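PDB 3W9A: putative uncharacterized protein from Coprinopsis cinerea, which probably hydrolyses beta-glucans, as the beta-jelly-roll catalytic domain of a glycoside hydrolase family 131 protein. Local coordinates for residues Ile100-Thr105 with Leu126-Gly131; Pro108-Glu113 with Asn133-Gly138. All blocks are in the same frame, centred on the assembly; numbering follows the deposited sequence.

In the fold
From the N terminus, the chain first reaches contact 1 at the end of strand 93-101, in one sheet of the jelly roll. It then runs through the loop 108-113, strand 114-119 and a short turn before strand 124-128 brings 126-131 back opposite 100-105, closing contact 1 between the two sheets. Contact 2 opens within the length of chain that contact 1 closes, at 108-113, and ends beyond it, at 133-138, so the two contacts cross. Contact 1 joins the sheets through the core, whereas contact 2 joins two turns at the surface. They are tied to each other by the backbone pairing of neighbouring strands 124-128 and 136-141, and by a salt bridge from Lys127 NZ to Glu113 OE2.

Contact 1. Residues Ile100-Thr105 with Leu126-Gly131; sequences IKRTNT and LKYGVG
Ile100 and Leu126 face each other across the interior of a beta-jelly roll, and show two sheets meeting through side chains. Strand 93-101 belongs to one sheet and strand 124-128 to the other. Their touching ends run almost parallel, 9° apart, with the CA atoms of Ile100 and Leu126 10.4 Å from one another, a separation bridged by apolar branches. The branch methyl CG2 of Ile100 meets CD1 of Leu126 at 4.4 Å, a loose van der Waals approach without hydrogen bonds. CD1 is the methyl that does the touching because it continues the chain away from CA in an extended line (chi2 173°), so that Leu126 uses its full length to cross the gap.

Two residues further along, where Arg102 CA and Tyr128 CA are 11.5 Å apart, the facing groups become polar. Tyr128 has its ring swung opposite its own backbone N (chi1 -176°), which carries the hydroxyl across toward Arg102. Its OH comes obliquely to the guanidinium, 4.5 Å from Arg102 NE, a proximity rather than a bond.

What positions these groups lies in the next shell. Arg102 NE donates to the backbone oxygen of Phe151, and the ring of Phe151 packs edge-to-face with that of Tyr128, so one residue holds both partners of the polar pair. Phe159 of strand 157-164 touches both Ile100 and Leu126, while Trp215 of strand 213-224 lies against Ile100 and Tyr128. The guanidinium also folds back on its own chain: Arg102 NH1 makes a weak hydrogen bond to Thr103 O at 2.8 Å.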
ATOM      1  N   ILE A 100       2.729  -6.169   1.822  1.00 12.44           N
ATOM      2  CA  ILE A 100       1.648  -6.611   0.991  1.00 12.26           C
ATOM      3  C   ILE A 100       1.780  -8.108   0.644  1.00 12.06           C
ATOM      4  O   ILE A 100       2.887  -8.672   0.576  1.00 11.12           O
ATOM      5  CB  ILE A 100       1.578  -5.696  -0.252  1.00 12.77           C
ATOM      6  CG1 ILE A 100       0.315  -5.946  -1.067  1.00 13.15           C
ATOM      7  CG2 ILE A 100       2.793  -5.856  -1.143  1.00 12.82           C
ATOM      8  CD1 ILE A 100      -0.068  -4.771  -1.945  1.00 13.36           C
ATOM      9  N   LYS A 101       0.640  -8.764   0.478  1.00 12.12           N
ATOM     10  CA  LYS A 101       0.627 -10.126  -0.046  1.00 12.10           C
ATOM     11  C   LYS A 101      -0.676 -10.459  -0.725  1.00 12.31           C
ATOM     12  O   LYS A 101      -1.677  -9.727  -0.607  1.00 11.73           O
ATOM     13  CB  LYS A 101       0.857 -11.154   1.057  1.00 12.53           C
ATOM     14  CG  LYS A 101      -0.356 -11.405   1.944  1.00 12.94           C
ATOM     15  CD  LYS A 101      -0.378 -12.822   2.488  1.00 13.30           C
ATOM     16  CE  LYS A 101      -1.654 -13.081   3.256  1.00 13.03           C
ATOM     17  NZ  LYS A 101      -1.606 -14.406   3.927  1.00 13.34           N
ATOM     18  N   ARG A 102      -0.648 -11.596  -1.414  1.00 12.33           N
ATOM     19  CA  ARG A 102      -1.847 -12.223  -1.956  1.00 12.71           C
ATOM     20  C   ARG A 102      -1.931 -13.645  -1.437  1.00 12.44           C
ATOM     21  O   ARG A 102      -0.965 -14.156  -0.869  1.00 12.56           O
ATOM     22  CB  ARG A 102      -1.810 -12.221  -3.484  1.00 12.71           C
ATOM     23  CG  ARG A 102      -0.691 -13.042  -4.110  1.00 12.71           C
ATOM     24  CD  ARG A 102      -1.058 -13.351  -5.548  1.00 12.71           C
ATOM     25  NE  ARG A 102      -0.252 -14.402  -6.131  1.00 12.16           N
ATOM     26  CZ  ARG A 102      -0.645 -15.666  -6.303  1.00 12.09           C
ATOM     27  NH1 ARG A 102      -1.839 -16.085  -5.895  1.00 11.90           N
ATOM     28  NH2 ARG A 102       0.180 -16.527  -6.888  1.00 11.85           N
ATOM     29  N   THR A 103      -3.086 -14.277  -1.619  1.00 12.46           N
ATOM     30  CA  THR A 103      -3.223 -15.720  -1.378  1.00 12.10           C
ATOM     31  C   THR A 103      -3.634 -16.380  -2.680  1.00 11.86           C
ATOM     32  O   THR A 103      -3.602 -15.757  -3.747  1.00 10.99           O
ATOM     33  CB  THR A 103      -4.251 -16.028  -0.265  1.00 12.55           C
ATOM     34  OG1 THR A 103      -5.583 -15.684  -0.688  1.00 12.28           O
ATOM     35  CG2 THR A 103      -3.909 -15.277   1.018  1.00 12.70           C
ATOM     36  N   ASN A 104      -4.007 -17.648  -2.598  1.00 11.94           N
ATOM     37  CA  ASN A 104      -4.597 -18.338  -3.726  1.00 12.31           C
ATOM     38  C   ASN A 104      -6.084 -18.043  -3.886  1.00 12.22           C
ATOM     39  O   ASN A 104      -6.645 -18.227  -4.963  1.00 11.85           O
ATOM     40  CB  ASN A 104      -4.348 -19.826  -3.578  1.00 13.18           C
ATOM     41  CG  ASN A 104      -2.951 -20.221  -4.016  1.00 14.23           C
ATOM     42  OD1 ASN A 104      -2.332 -19.561  -4.857  1.00 15.91           O
ATOM     43  ND2 ASN A 104      -2.464 -21.302  -3.475  1.00 14.86           N
ATOM     44  N   THR A 105      -6.721 -17.569  -2.818  1.00 12.47           N
ATOM     45  CA  THR A 105      -8.145 -17.169  -2.874  1.00 13.06           C
ATOM     46  C   THR A 105      -8.287 -15.757  -3.432  1.00 13.09           C
ATOM     47  O   THR A 105      -7.548 -14.858  -3.028  1.00 13.36           O
ATOM     48  CB  THR A 105      -8.788 -17.244  -1.489  1.00 13.23           C
ATOM     49  OG1 THR A 105      -8.602 -18.553  -0.950  1.00 14.28           O
ATOM     50  CG2 THR A 105     -10.268 -16.958  -1.549  1.00 13.68           C
ATOM     51  N   LEU A 126       3.572   0.356  -7.208  1.00 12.81           N
ATOM     52  CA  LEU A 126       3.763  -1.024  -7.579  1.00 12.96           C
ATOM     53  C   LEU A 126       2.741  -1.312  -8.644  1.00 13.01           C
ATOM     54  O   LEU A 126       1.635  -0.750  -8.619  1.00 13.19           O
ATOM     55  CB  LEU A 126       3.531  -1.950  -6.381  1.00 12.95           C
ATOM     56  CG  LEU A 126       4.514  -1.874  -5.191  1.00 12.86           C
ATOM     57  CD1 LEU A 126       4.046  -2.740  -4.032  1.00 12.52           C
ATOM     58  CD2 LEU A 126       5.925  -2.259  -5.590  1.00 13.07           C
ATOM     59  N   LYS A 127       3.098  -2.165  -9.584  1.00 13.26           N
ATOM     60  CA  LYS A 127       2.103  -2.733 -10.503  1.00 13.95           C
ATOM     61  C   LYS A 127       2.155  -4.250 -10.551  1.00 13.84           C
ATOM     62  O   LYS A 127       3.111  -4.861 -10.079  1.00 13.27           O
ATOM     63  CB  LYS A 127       2.277  -2.206 -11.909  1.00 14.61           C
ATOM     64  CG  LYS A 127       2.341  -0.691 -12.035  1.00 15.54           C
ATOM     65  CD  LYS A 127       1.769  -0.284 -13.386  1.00 16.42           C
ATOM     66  CE  LYS A 127       2.439   0.945 -13.950  1.00 17.74           C
ATOM     67  NZ  LYS A 127       1.777   1.285 -15.245  1.00 18.41           N
ATOM     68  N   TYR A 128       1.100  -4.826 -11.121  1.00 14.22           N
ATOM     69  CA  TYR A 128       0.989  -6.248 -11.358  1.00 15.20           C
ATOM     70  C   TYR A 128       0.186  -6.466 -12.644  1.00 16.20           C
ATOM     71  O   TYR A 128      -0.725  -5.679 -12.969  1.00 16.01           O
ATOM     72  CB  TYR A 128       0.280  -6.897 -10.173  1.00 15.39           C
ATOM     73  CG  TYR A 128       0.165  -8.406 -10.210  1.00 15.02           C
ATOM     74  CD1 TYR A 128       1.285  -9.215 -10.043  1.00 14.93           C
ATOM     75  CD2 TYR A 128      -1.067  -9.027 -10.376  1.00 14.76           C
ATOM     76  CE1 TYR A 128       1.189 -10.593 -10.077  1.00 15.08           C
ATOM     77  CE2 TYR A 128      -1.183 -10.409 -10.386  1.00 14.88           C
ATOM     78  CZ  TYR A 128      -0.051 -11.189 -10.233  1.00 15.53           C
ATOM     79  OH  TYR A 128      -0.147 -12.563 -10.223  1.00 16.04           O
ATOM     80  N   GLY A 129       0.534  -7.530 -13.362  1.00 17.37           N
ATOM     81  CA  GLY A 129      -0.193  -7.988 -14.549  1.00 18.56           C
ATOM     82  C   GLY A 129       0.199  -7.296 -15.836  1.00 20.33           C
ATOM     83  O   GLY A 129      -0.588  -7.261 -16.771  1.00 21.43           O
ATOM     84  N   VAL A 130       1.431  -6.789 -15.899  1.00 22.03           N
ATOM     85  CA  VAL A 130       1.887  -5.917 -16.995  1.00 23.92           C
ATOM     86  C   VAL A 130       3.361  -6.199 -17.306  1.00 24.85           C
ATOM     87  O   VAL A 130       4.081  -6.758 -16.480  1.00 23.44           O
ATOM     88  CB  VAL A 130       1.654  -4.410 -16.634  1.00 24.82           C
ATOM     89  CG1 VAL A 130       2.536  -3.442 -17.425  1.00 26.32           C
ATOM     90  CG2 VAL A 130       0.199  -4.031 -16.845  1.00 24.68           C
ATOM     91  N   GLY A 131       3.784  -5.827 -18.510  1.00 26.52           N
ATOM     92  CA  GLY A 131       5.181  -5.923 -18.909  1.00 28.53           C
ATOM     93  C   GLY A 131       5.617  -7.325 -19.308  1.00 30.47           C
ATOM     94  O   GLY A 131       4.796  -8.211 -19.586  1.00 29.70           O
TER

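Contact 2. Residues Pro108-Glu113 with Asn133-Gly138; sequences PDPTLE and NPSNLG
Pro110 lies against Pro134 and Ser135 where two type I beta turns meet at the surface of the jelly roll, an example of a contact made by turn corners instead of strands. One turn runs from Asp109 to Leu112, the other from Asn133 to Asn136, and each has a proline in its second position, where the ring suits the required phi.

Along the first segment, Pro108 packs on Trp215 and Glu213 of strand 213-224. Asp109 probably helps to fix its turn. Its OD1 accepts from the backbone N of Thr111 at 2.9 Å, forming an Asx turn, and also from Thr111 OG1 at 2.6 Å. Both donors come from the same face of the carboxylate, about 35° out of its plane, while OD2 has a long, weak ion pair with Arg209.

Pro110 carries the contact, its ring also resting on Tyr128. Its carbonyl O reaches Pro134 CB at 3.3 Å, an approach to an aliphatic carbon, and this oxygen is buried with no hydrogen-bonding partner. Past Thr111, Leu112 N closes the turn, 3.2 Å from Asp109 O; its side chain points away from the facing turn and packs on Arg205 and Val207. Glu113 ends the walk, its OE2 in a salt bridge with Lys127 NZ and bonded to Gln115. The opposing turn is closed in the same manner, with Asn136 N 3.0 Å from Asn133 O. On it, the rotation of Ser135 that sets OG beside its own backbone N (chi1 -64°) brings this hydroxyl oxygen, Ser135 OG, within 3.7 Å of Pro110 CB.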
ATOM      1  N   PRO A 108      -5.251 -11.971  -7.393  1.00 12.58           N
ATOM      2  CA  PRO A 108      -5.243 -10.993  -8.467  1.00 12.65           C
ATOM      3  C   PRO A 108      -4.970 -11.627  -9.846  1.00 13.18           C
ATOM      4  O   PRO A 108      -4.189 -12.569  -9.943  1.00 13.12           O
ATOM      5  CB  PRO A 108      -4.120 -10.048  -8.051  1.00 12.77           C
ATOM      6  CG  PRO A 108      -4.147 -10.096  -6.563  1.00 12.64           C
ATOM      7  CD  PRO A 108      -4.505 -11.502  -6.213  1.00 12.70           C
ATOM      8  N   ASP A 109      -5.615 -11.090 -10.880  1.00 13.39           N
ATOM      9  CA  ASP A 109      -5.519 -11.582 -12.256  1.00 13.67           C
ATOM     10  C   ASP A 109      -4.243 -11.088 -12.943  1.00 14.46           C
ATOM     11  O   ASP A 109      -4.155  -9.913 -13.303  1.00 14.13           O
ATOM     12  CB  ASP A 109      -6.738 -11.096 -13.029  1.00 13.42           C
ATOM     13  CG  ASP A 109      -6.845 -11.682 -14.416  1.00 12.99           C
ATOM     14  OD1 ASP A 109      -5.854 -12.172 -14.974  1.00 13.16           O
ATOM     15  OD2 ASP A 109      -7.949 -11.620 -14.958  1.00 12.67           O
ATOM     16  N   PRO A 110      -3.267 -11.992 -13.166  1.00 15.29           N
ATOM     17  CA  PRO A 110      -2.003 -11.578 -13.793  1.00 16.17           C
ATOM     18  C   PRO A 110      -2.086 -11.175 -15.273  1.00 16.95           C
ATOM     19  O   PRO A 110      -1.085 -10.737 -15.847  1.00 19.95           O
ATOM     20  CB  PRO A 110      -1.109 -12.808 -13.618  1.00 16.15           C
ATOM     21  CG  PRO A 110      -2.051 -13.961 -13.525  1.00 15.84           C
ATOM     22  CD  PRO A 110      -3.298 -13.440 -12.882  1.00 15.60           C
ATOM     23  N   THR A 111      -3.252 -11.322 -15.899  1.00 16.99           N
ATOM     24  CA  THR A 111      -3.444 -10.877 -17.284  1.00 16.21           C
ATOM     25  C   THR A 111      -3.904  -9.404 -17.384  1.00 15.78           C
ATOM     26  O   THR A 111      -4.033  -8.886 -18.479  1.00 14.82           O
ATOM     27  CB  THR A 111      -4.476 -11.773 -18.015  1.00 16.26           C
ATOM     28  OG1 THR A 111      -5.797 -11.569 -17.482  1.00 14.96           O
ATOM     29  CG2 THR A 111      -4.090 -13.253 -17.880  1.00 16.50           C
ATOM     30  N   LEU A 112      -4.148  -8.749 -16.247  1.00 14.59           N
ATOM     31  CA  LEU A 112      -4.731  -7.407 -16.214  1.00 14.11           C
ATOM     32  C   LEU A 112      -3.867  -6.439 -15.426  1.00 13.90           C
ATOM     33  O   LEU A 112      -3.243  -6.825 -14.434  1.00 13.63           O
ATOM     34  CB  LEU A 112      -6.107  -7.458 -15.553  1.00 14.24           C
ATOM     35  CG  LEU A 112      -7.196  -8.213 -16.310  1.00 13.96           C
ATOM     36  CD1 LEU A 112      -8.473  -8.188 -15.499  1.00 13.98           C
ATOM     37  CD2 LEU A 112      -7.429  -7.612 -17.678  1.00 13.87           C
ATOM     38  N   GLU A 113      -3.846  -5.174 -15.857  1.00 13.93           N
ATOM     39  CA  GLU A 113      -2.998  -4.172 -15.209  1.00 13.89           C
ATOM     40  C   GLU A 113      -3.590  -3.722 -13.876  1.00 13.60           C
ATOM     41  O   GLU A 113      -4.786  -3.430 -13.808  1.00 13.58           O
ATOM     42  CB  GLU A 113      -2.809  -2.945 -16.105  1.00 14.16           C
ATOM     43  CG  GLU A 113      -1.926  -1.886 -15.448  1.00 14.34           C
ATOM     44  CD  GLU A 113      -1.609  -0.718 -16.351  1.00 14.66           C
ATOM     45  OE1 GLU A 113      -1.815  -0.819 -17.576  1.00 14.81           O
ATOM     46  OE2 GLU A 113      -1.167   0.314 -15.818  1.00 14.61           O
ATOM     47  N   ASN A 133       7.056  -9.660 -17.465  1.00 30.98           N
ATOM     48  CA  ASN A 133       6.734 -10.653 -16.440  1.00 28.69           C
ATOM     49  C   ASN A 133       5.436 -10.255 -15.729  1.00 25.95           C
ATOM     50  O   ASN A 133       5.458  -9.663 -14.655  1.00 24.27           O
ATOM     51  CB  ASN A 133       7.874 -10.732 -15.424  1.00 28.92           C
ATOM     52  CG  ASN A 133       9.214 -10.994 -16.072  1.00 30.49           C
ATOM     53  OD1 ASN A 133      10.074 -10.104 -16.138  1.00 32.00           O
ATOM     54  ND2 ASN A 133       9.396 -12.206 -16.573  1.00 29.42           N
ATOM     55  N   PRO A 134       4.294 -10.562 -16.338  1.00 23.96           N
ATOM     56  CA  PRO A 134       3.068 -10.047 -15.737  1.00 23.39           C
ATOM     57  C   PRO A 134       2.712 -10.680 -14.379  1.00 21.54           C
ATOM     58  O   PRO A 134       1.968 -10.070 -13.613  1.00 19.52           O
ATOM     59  CB  PRO A 134       2.004 -10.314 -16.810  1.00 23.96           C
ATOM     60  CG  PRO A 134       2.574 -11.388 -17.681  1.00 24.51           C
ATOM     61  CD  PRO A 134       4.063 -11.179 -17.654  1.00 24.76           C
ATOM     62  N   SER A 135       3.261 -11.862 -14.076  1.00 19.88           N
ATOM     63  CA  SER A 135       3.066 -12.493 -12.760  1.00 19.20           C
ATOM     64  C   SER A 135       4.042 -11.989 -11.705  1.00 17.63           C
ATOM     65  O   SER A 135       4.056 -12.493 -10.580  1.00 17.12           O
ATOM     66  CB  SER A 135       3.177 -14.018 -12.860  1.00 19.44           C
ATOM     67  OG  SER A 135       2.140 -14.508 -13.675  1.00 20.98           O
ATOM     68  N   ASN A 136       4.872 -11.018 -12.070  1.00 17.32           N
ATOM     69  CA  ASN A 136       5.710 -10.343 -11.098  1.00 17.00           C
ATOM     70  C   ASN A 136       5.037  -9.114 -10.526  1.00 16.79           C
ATOM     71  O   ASN A 136       4.286  -8.406 -11.195  1.00 16.86           O
ATOM     72  CB  ASN A 136       7.046  -9.923 -11.705  1.00 17.19           C
ATOM     73  CG  ASN A 136       8.001 -11.089 -11.894  1.00 17.66           C
ATOM     74  OD1 ASN A 136       7.601 -12.242 -11.892  1.00 17.73           O
ATOM     75  ND2 ASN A 136       9.275 -10.780 -12.050  1.00 17.63           N
ATOM     76  N   LEU A 137       5.344  -8.864  -9.269  1.00 16.82           N
ATOM     77  CA  LEU A 137       5.047  -7.611  -8.625  1.00 16.44           C
ATOM     78  C   LEU A 137       6.219  -6.676  -8.951  1.00 15.72           C
ATOM     79  O   LEU A 137       7.321  -6.893  -8.473  1.00 15.70           O
ATOM     80  CB  LEU A 137       4.930  -7.857  -7.120  1.00 16.61           C
ATOM     81  CG  LEU A 137       4.463  -6.739  -6.195  1.00 17.07           C
ATOM     82  CD1 LEU A 137       3.035  -6.296  -6.539  1.00 17.57           C
ATOM     83  CD2 LEU A 137       4.558  -7.181  -4.741  1.00 16.84           C
ATOM     84  N   GLY A 138       5.982  -5.660  -9.777  1.00 14.86           N
ATOM     85  CA  GLY A 138       7.007  -4.681 -10.112  1.00 14.33           C
ATOM     86  C   GLY A 138       6.858  -3.360  -9.388  1.00 13.95           C
ATOM     87  O   GLY A 138       5.744  -2.880  -9.186  1.00 14.09           O
TER